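Local coordinates for octaprenyl Pyrophosphate Synthase (Helicobacter pylori, PDB 3TC1), which probably builds the octaprenyl diphosphate chain by adding successive isopentenyl diphosphate units to a shorter allylic primer, at residues B[127-141]-B[157-170]. Sequence-based numbering, arbitrary orientation.
Sequences LSNAVLRLSRGEIED and RILEDKTAHFIEAS
The carboxylate of Asp161 is held by two arginines of the facing helix. Arg136 grips it side-on: NE donates to OD2 of Asp161 at 3.1 Å (N-H...O 159°), from above the carboxylate plane, while NH2 reaches OD1 on its syn side. A bend at chi3 turns this guanidinium back to Asp161, and its NH1 bonds Ile20 O of the second subunit. Arg133 NE meets Asp161 OD1 at 3.1 Å, nearly along the C-O bond, with guanidinium and carboxylate planes 72° apart. Glu140 OE1 comes over one face of the Arg157 guanidinium, 2.8 Å from NE, extending the salt-bridge network. Glu140 OE2 and Asp161 OD2 lie 2.8 Å apart, an approach of like charges that Arg133, Arg136 and Arg157 probably offset. On another flank, Lys162 NZ bonds Glu138 OE2 (3.1 Å) and, weakly, Asp141 OD2.

Gly137 admits this close approach: its CA lies 3.6 Å from Asp161 CB, and Lys162 CG packs on its carbonyl carbon. Asp161 and Lys162 act as knobs in neighbouring holes, where their helix widens into a pi-type turn (160-164). A water donates to both Ala130 O and Asp161 O. Farther along, Leu134 CD1 sits over one face of the Phe166 ring, and the CB atoms of Ala130 and Ala169 meet at 3.7 Å. The axes of 127-141 and 157-170 come within 7.1 Å at 154°, so their parent helices, 121-144 and 152-177, form a tight antiparallel pair within the all-helical polyprenyl synthase fold.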
loop_
_atom_site.group_PDB
_atom_site.type_symbol
_atom_site.label_atom_id
_atom_site.label_comp_id
_atom_site.label_asym_id
_atom_site.label_seq_id
_atom_site.Cartn_x
_atom_site.Cartn_y
_atom_site.Cartn_z
ATOM N N LEU B 127 9.995 -0.247 11.502
ATOM C CA LEU B 127 9.730 0.109 10.116
ATOM C C LEU B 127 8.249 0.107 9.745
ATOM O O LEU B 127 7.802 0.997 9.020
ATOM C CB LEU B 127 10.509 -0.803 9.164
ATOM C CG LEU B 127 12.023 -0.564 9.105
ATOM C CD1 LEU B 127 12.624 -1.476 8.058
ATOM C CD2 LEU B 127 12.316 0.892 8.761
ATOM N N SER B 128 7.480 -0.869 10.228
ATOM C CA SER B 128 6.061 -0.881 9.876
ATOM C C SER B 128 5.373 0.340 10.487
ATOM O O SER B 128 4.447 0.901 9.902
ATOM C CB SER B 128 5.375 -2.192 10.312
ATOM O OG SER B 128 5.339 -2.364 11.716
ATOM N N ASN B 129 5.848 0.779 11.646
ATOM C CA ASN B 129 5.265 1.954 12.280
ATOM C C ASN B 129 5.627 3.198 11.473
ATOM O O ASN B 129 4.848 4.153 11.405
ATOM C CB ASN B 129 5.775 2.112 13.713
ATOM C CG ASN B 129 5.237 3.366 14.384
ATOM O OD1 ASN B 129 4.035 3.492 14.629
ATOM N ND2 ASN B 129 6.129 4.308 14.674
ATOM N N ALA B 130 6.809 3.182 10.864
ATOM C CA ALA B 130 7.266 4.307 10.054
ATOM C C ALA B 130 6.401 4.404 8.802
ATOM O O ALA B 130 6.106 5.499 8.329
ATOM C CB ALA B 130 8.740 4.125 9.669
ATOM N N VAL B 131 6.004 3.258 8.255
ATOM C CA VAL B 131 5.151 3.269 7.072
ATOM C C VAL B 131 3.767 3.810 7.461
ATOM O O VAL B 131 3.114 4.479 6.664
ATOM C CB VAL B 131 5.001 1.863 6.450
ATOM C CG1 VAL B 131 4.035 1.918 5.271
ATOM C CG2 VAL B 131 6.359 1.354 5.971
ATOM N N LEU B 132 3.326 3.529 8.684
ATOM C CA LEU B 132 2.034 4.027 9.145
ATOM C C LEU B 132 2.089 5.551 9.257
ATOM O O LEU B 132 1.126 6.244 8.938
ATOM C CB LEU B 132 1.671 3.421 10.504
ATOM C CG LEU B 132 0.389 3.959 11.155
ATOM C CD1 LEU B 132 -0.800 3.743 10.228
ATOM C CD2 LEU B 132 0.161 3.267 12.486
ATOM N N ARG B 133 3.220 6.079 9.710
ATOM C CA ARG B 133 3.353 7.523 9.825
ATOM C C ARG B 133 3.502 8.169 8.454
ATOM O O ARG B 133 3.033 9.280 8.237
ATOM C CB ARG B 133 4.527 7.868 10.737
ATOM C CG ARG B 133 4.288 7.359 12.141
ATOM C CD ARG B 133 5.336 7.827 13.109
ATOM N NE ARG B 133 5.335 9.280 13.205
ATOM C CZ ARG B 133 5.784 9.951 14.256
ATOM N NH1 ARG B 133 6.273 9.293 15.300
ATOM N NH2 ARG B 133 5.727 11.277 14.273
ATOM N N LEU B 134 4.144 7.469 7.524
ATOM C CA LEU B 134 4.293 7.994 6.169
ATOM C C LEU B 134 2.898 8.161 5.558
ATOM O O LEU B 134 2.624 9.128 4.847
ATOM C CB LEU B 134 5.101 7.029 5.297
ATOM C CG LEU B 134 6.586 6.828 5.595
ATOM C CD1 LEU B 134 7.124 5.697 4.728
ATOM C CD2 LEU B 134 7.344 8.120 5.329
ATOM N N SER B 135 2.014 7.211 5.832
ATOM C CA SER B 135 0.666 7.299 5.283
ATOM C C SER B 135 -0.131 8.401 5.981
ATOM O O SER B 135 -0.930 9.086 5.346
ATOM C CB SER B 135 -0.059 5.950 5.393
ATOM O OG SER B 135 -0.462 5.667 6.726
ATOM N N ARG B 136 0.092 8.588 7.279
ATOM C CA ARG B 136 -0.616 9.638 8.000
ATOM C C ARG B 136 -0.110 10.993 7.503
ATOM O O ARG B 136 -0.882 11.942 7.351
ATOM C CB ARG B 136 -0.385 9.532 9.512
ATOM C CG ARG B 136 -1.148 10.582 10.308
ATOM C CD ARG B 136 -0.974 10.405 11.807
ATOM N NE ARG B 136 0.365 10.756 12.265
ATOM C CZ ARG B 136 0.872 10.394 13.441
ATOM N NH1 ARG B 136 0.150 9.665 14.281
ATOM N NH2 ARG B 136 2.104 10.755 13.776
ATOM N N GLY B 137 1.194 11.070 7.252
ATOM C CA GLY B 137 1.787 12.302 6.768
ATOM C C GLY B 137 1.304 12.653 5.373
ATOM O O GLY B 137 1.116 13.823 5.049
ATOM N N GLU B 138 1.103 11.639 4.539
ATOM C CA GLU B 138 0.639 11.880 3.182
ATOM C C GLU B 138 -0.774 12.464 3.231
ATOM O O GLU B 138 -1.083 13.417 2.520
ATOM C CB GLU B 138 0.645 10.576 2.381
ATOM C CG GLU B 138 0.074 10.717 0.981
ATOM C CD GLU B 138 0.866 11.677 0.108
ATOM O OE1 GLU B 138 0.410 11.948 -1.022
ATOM O OE2 GLU B 138 1.938 12.154 0.541
ATOM N N ILE B 139 -1.623 11.900 4.082
ATOM C CA ILE B 139 -2.990 12.385 4.219
ATOM C C ILE B 139 -2.986 13.795 4.787
ATOM O O ILE B 139 -3.739 14.655 4.340
ATOM C CB ILE B 139 -3.821 11.469 5.134
ATOM C CG1 ILE B 139 -4.054 10.131 4.437
ATOM C CG2 ILE B 139 -5.156 12.127 5.470
ATOM C CD1 ILE B 139 -4.820 9.132 5.273
ATOM N N GLU B 140 -2.138 14.024 5.780
ATOM C CA GLU B 140 -2.020 15.337 6.393
ATOM C C GLU B 140 -1.599 16.359 5.338
ATOM O O GLU B 140 -2.146 17.454 5.259
ATOM C CB GLU B 140 -0.972 15.300 7.511
ATOM C CG GLU B 140 -1.440 14.621 8.793
ATOM C CD GLU B 140 -0.301 14.316 9.760
ATOM O OE1 GLU B 140 -0.589 14.021 10.941
ATOM O OE2 GLU B 140 0.879 14.356 9.345
ATOM N N ASP B 141 -0.627 15.982 4.519
ATOM C CA ASP B 141 -0.116 16.871 3.486
ATOM C C ASP B 141 -1.175 17.319 2.477
ATOM O O ASP B 141 -1.253 18.499 2.141
ATOM C CB ASP B 141 1.056 16.200 2.763
ATOM C CG ASP B 141 2.023 17.205 2.143
ATOM O OD1 ASP B 141 2.177 18.315 2.697
ATOM O OD2 ASP B 141 2.645 16.874 1.113
ATOM N N ARG B 157 4.782 18.827 11.533
ATOM C CA ARG B 157 4.208 17.499 11.737
ATOM C C ARG B 157 4.277 16.706 10.438
ATOM O O ARG B 157 4.604 15.515 10.436
ATOM C CB ARG B 157 2.756 17.617 12.206
ATOM C CG ARG B 157 2.099 16.275 12.461
ATOM C CD ARG B 157 0.738 16.422 13.112
ATOM N NE ARG B 157 0.138 15.119 13.387
ATOM C CZ ARG B 157 -0.991 14.942 14.061
ATOM N NH1 ARG B 157 -1.655 15.988 14.536
ATOM N NH2 ARG B 157 -1.460 13.717 14.259
ATOM N N ILE B 158 3.978 17.371 9.327
ATOM C CA ILE B 158 4.027 16.714 8.024
ATOM C C ILE B 158 5.452 16.299 7.673
ATOM O O ILE B 158 5.681 15.175 7.227
ATOM C CB ILE B 158 3.478 17.637 6.909
ATOM C CG1 ILE B 158 1.983 17.876 7.135
ATOM C CG2 ILE B 158 3.747 17.022 5.536
ATOM C CD1 ILE B 158 1.354 18.887 6.181
ATOM N N LEU B 159 6.409 17.203 7.874
ATOM C CA LEU B 159 7.804 16.890 7.571
ATOM C C LEU B 159 8.284 15.687 8.368
ATOM O O LEU B 159 8.967 14.809 7.835
ATOM C CB LEU B 159 8.714 18.088 7.872
ATOM C CG LEU B 159 9.270 18.779 6.624
ATOM C CD1 LEU B 159 8.108 19.380 5.858
ATOM C CD2 LEU B 159 10.289 19.858 6.992
ATOM N N GLU B 160 7.929 15.658 9.647
ATOM C CA GLU B 160 8.317 14.562 10.527
ATOM C C GLU B 160 7.674 13.240 10.095
ATOM O O GLU B 160 8.344 12.199 10.029
ATOM C CB GLU B 160 7.915 14.894 11.966
ATOM C CG GLU B 160 8.688 16.049 12.584
ATOM C CD GLU B 160 7.943 16.688 13.746
ATOM O OE1 GLU B 160 7.056 16.022 14.317
ATOM O OE2 GLU B 160 8.245 17.851 14.095
ATOM N N ASP B 161 6.380 13.281 9.800
ATOM C CA ASP B 161 5.667 12.079 9.379
ATOM C C ASP B 161 6.046 11.572 7.996
ATOM O O ASP B 161 6.264 10.373 7.812
ATOM C CB ASP B 161 4.151 12.306 9.422
ATOM C CG ASP B 161 3.593 12.254 10.829
ATOM O OD1 ASP B 161 4.295 11.744 11.726
ATOM O OD2 ASP B 161 2.446 12.702 11.040
ATOM N N LYS B 162 6.123 12.473 7.019
ATOM C CA LYS B 162 6.450 12.069 5.653
ATOM C C LYS B 162 7.916 11.818 5.339
ATOM O O LYS B 162 8.225 11.054 4.425
ATOM C CB LYS B 162 5.926 13.096 4.646
ATOM C CG LYS B 162 4.429 13.071 4.435
ATOM C CD LYS B 162 4.046 13.864 3.192
ATOM C CE LYS B 162 4.665 13.254 1.939
ATOM N NZ LYS B 162 4.369 14.050 0.718
ATOM N N THR B 163 8.823 12.447 6.080
ATOM C CA THR B 163 10.241 12.273 5.793
ATOM C C THR B 163 11.179 11.913 6.937
ATOM O O THR B 163 11.916 10.934 6.852
ATOM C CB THR B 163 10.828 13.548 5.125
ATOM O OG1 THR B 163 10.122 13.827 3.911
ATOM C CG2 THR B 163 12.308 13.359 4.810
ATOM N N ALA B 164 11.167 12.711 7.996
ATOM C CA ALA B 164 12.088 12.507 9.110
ATOM C C ALA B 164 12.032 11.173 9.843
ATOM O O ALA B 164 13.055 10.506 9.987
ATOM C CB ALA B 164 11.946 13.650 10.103
ATOM N N HIS B 165 10.852 10.790 10.317
ATOM C CA HIS B 165 10.700 9.541 11.062
ATOM C C HIS B 165 11.092 8.267 10.326
ATOM O O HIS B 165 11.543 7.309 10.948
ATOM C CB HIS B 165 9.269 9.418 11.588
ATOM C CG HIS B 165 8.979 10.326 12.744
ATOM N ND1 HIS B 165 9.645 10.234 13.946
ATOM C CD2 HIS B 165 8.113 11.359 12.871
ATOM C CE1 HIS B 165 9.202 11.171 14.767
ATOM N NE2 HIS B 165 8.272 11.868 14.139
ATOM N N PHE B 166 10.914 8.239 9.011
ATOM C CA PHE B 166 11.283 7.062 8.241
ATOM C C PHE B 166 12.808 6.902 8.240
ATOM O O PHE B 166 13.328 5.797 8.425
ATOM C CB PHE B 166 10.733 7.182 6.817
ATOM C CG PHE B 166 11.076 6.025 5.924
ATOM C CD1 PHE B 166 11.150 4.728 6.426
ATOM C CD2 PHE B 166 11.286 6.226 4.564
ATOM C CE1 PHE B 166 11.430 3.648 5.582
ATOM C CE2 PHE B 166 11.564 5.156 3.715
ATOM C CZ PHE B 166 11.636 3.864 4.227
ATOM N N ILE B 167 13.533 7.999 8.036
ATOM C CA ILE B 167 14.994 7.926 8.048
ATOM C C ILE B 167 15.427 7.546 9.466
ATOM O O ILE B 167 16.321 6.717 9.660
ATOM C CB ILE B 167 15.631 9.275 7.630
ATOM C CG1 ILE B 167 15.264 9.580 6.176
ATOM C CG2 ILE B 167 17.156 9.213 7.777
ATOM C CD1 ILE B 167 15.718 10.948 5.682
ATOM N N GLU B 168 14.780 8.148 10.455
ATOM C CA GLU B 168 15.072 7.837 11.850
ATOM C C GLU B 168 14.887 6.338 12.081
ATOM O O GLU B 168 15.753 5.677 12.661
ATOM C CB GLU B 168 14.121 8.597 12.775
ATOM C CG GLU B 168 14.175 8.131 14.225
ATOM C CD GLU B 168 13.113 8.778 15.093
ATOM O OE1 GLU B 168 11.946 8.836 14.660
ATOM O OE2 GLU B 168 13.442 9.219 16.213
ATOM N N ALA B 169 13.750 5.813 11.624
ATOM C CA ALA B 169 13.431 4.395 11.790
ATOM C C ALA B 169 14.378 3.483 11.026
ATOM O O ALA B 169 14.683 2.373 11.473
ATOM C CB ALA B 169 11.990 4.128 11.354
ATOM N N SER B 170 14.834 3.936 9.866
ATOM C CA SER B 170 15.745 3.131 9.063
ATOM C C SER B 170 17.106 2.993 9.744
ATOM O O SER B 170 17.697 1.912 9.752
ATOM C CB SER B 170 15.925 3.750 7.675
ATOM O OG SER B 170 14.700 3.756 6.967
HETATM O O HOH W 1 7.717 7.725 8.931
#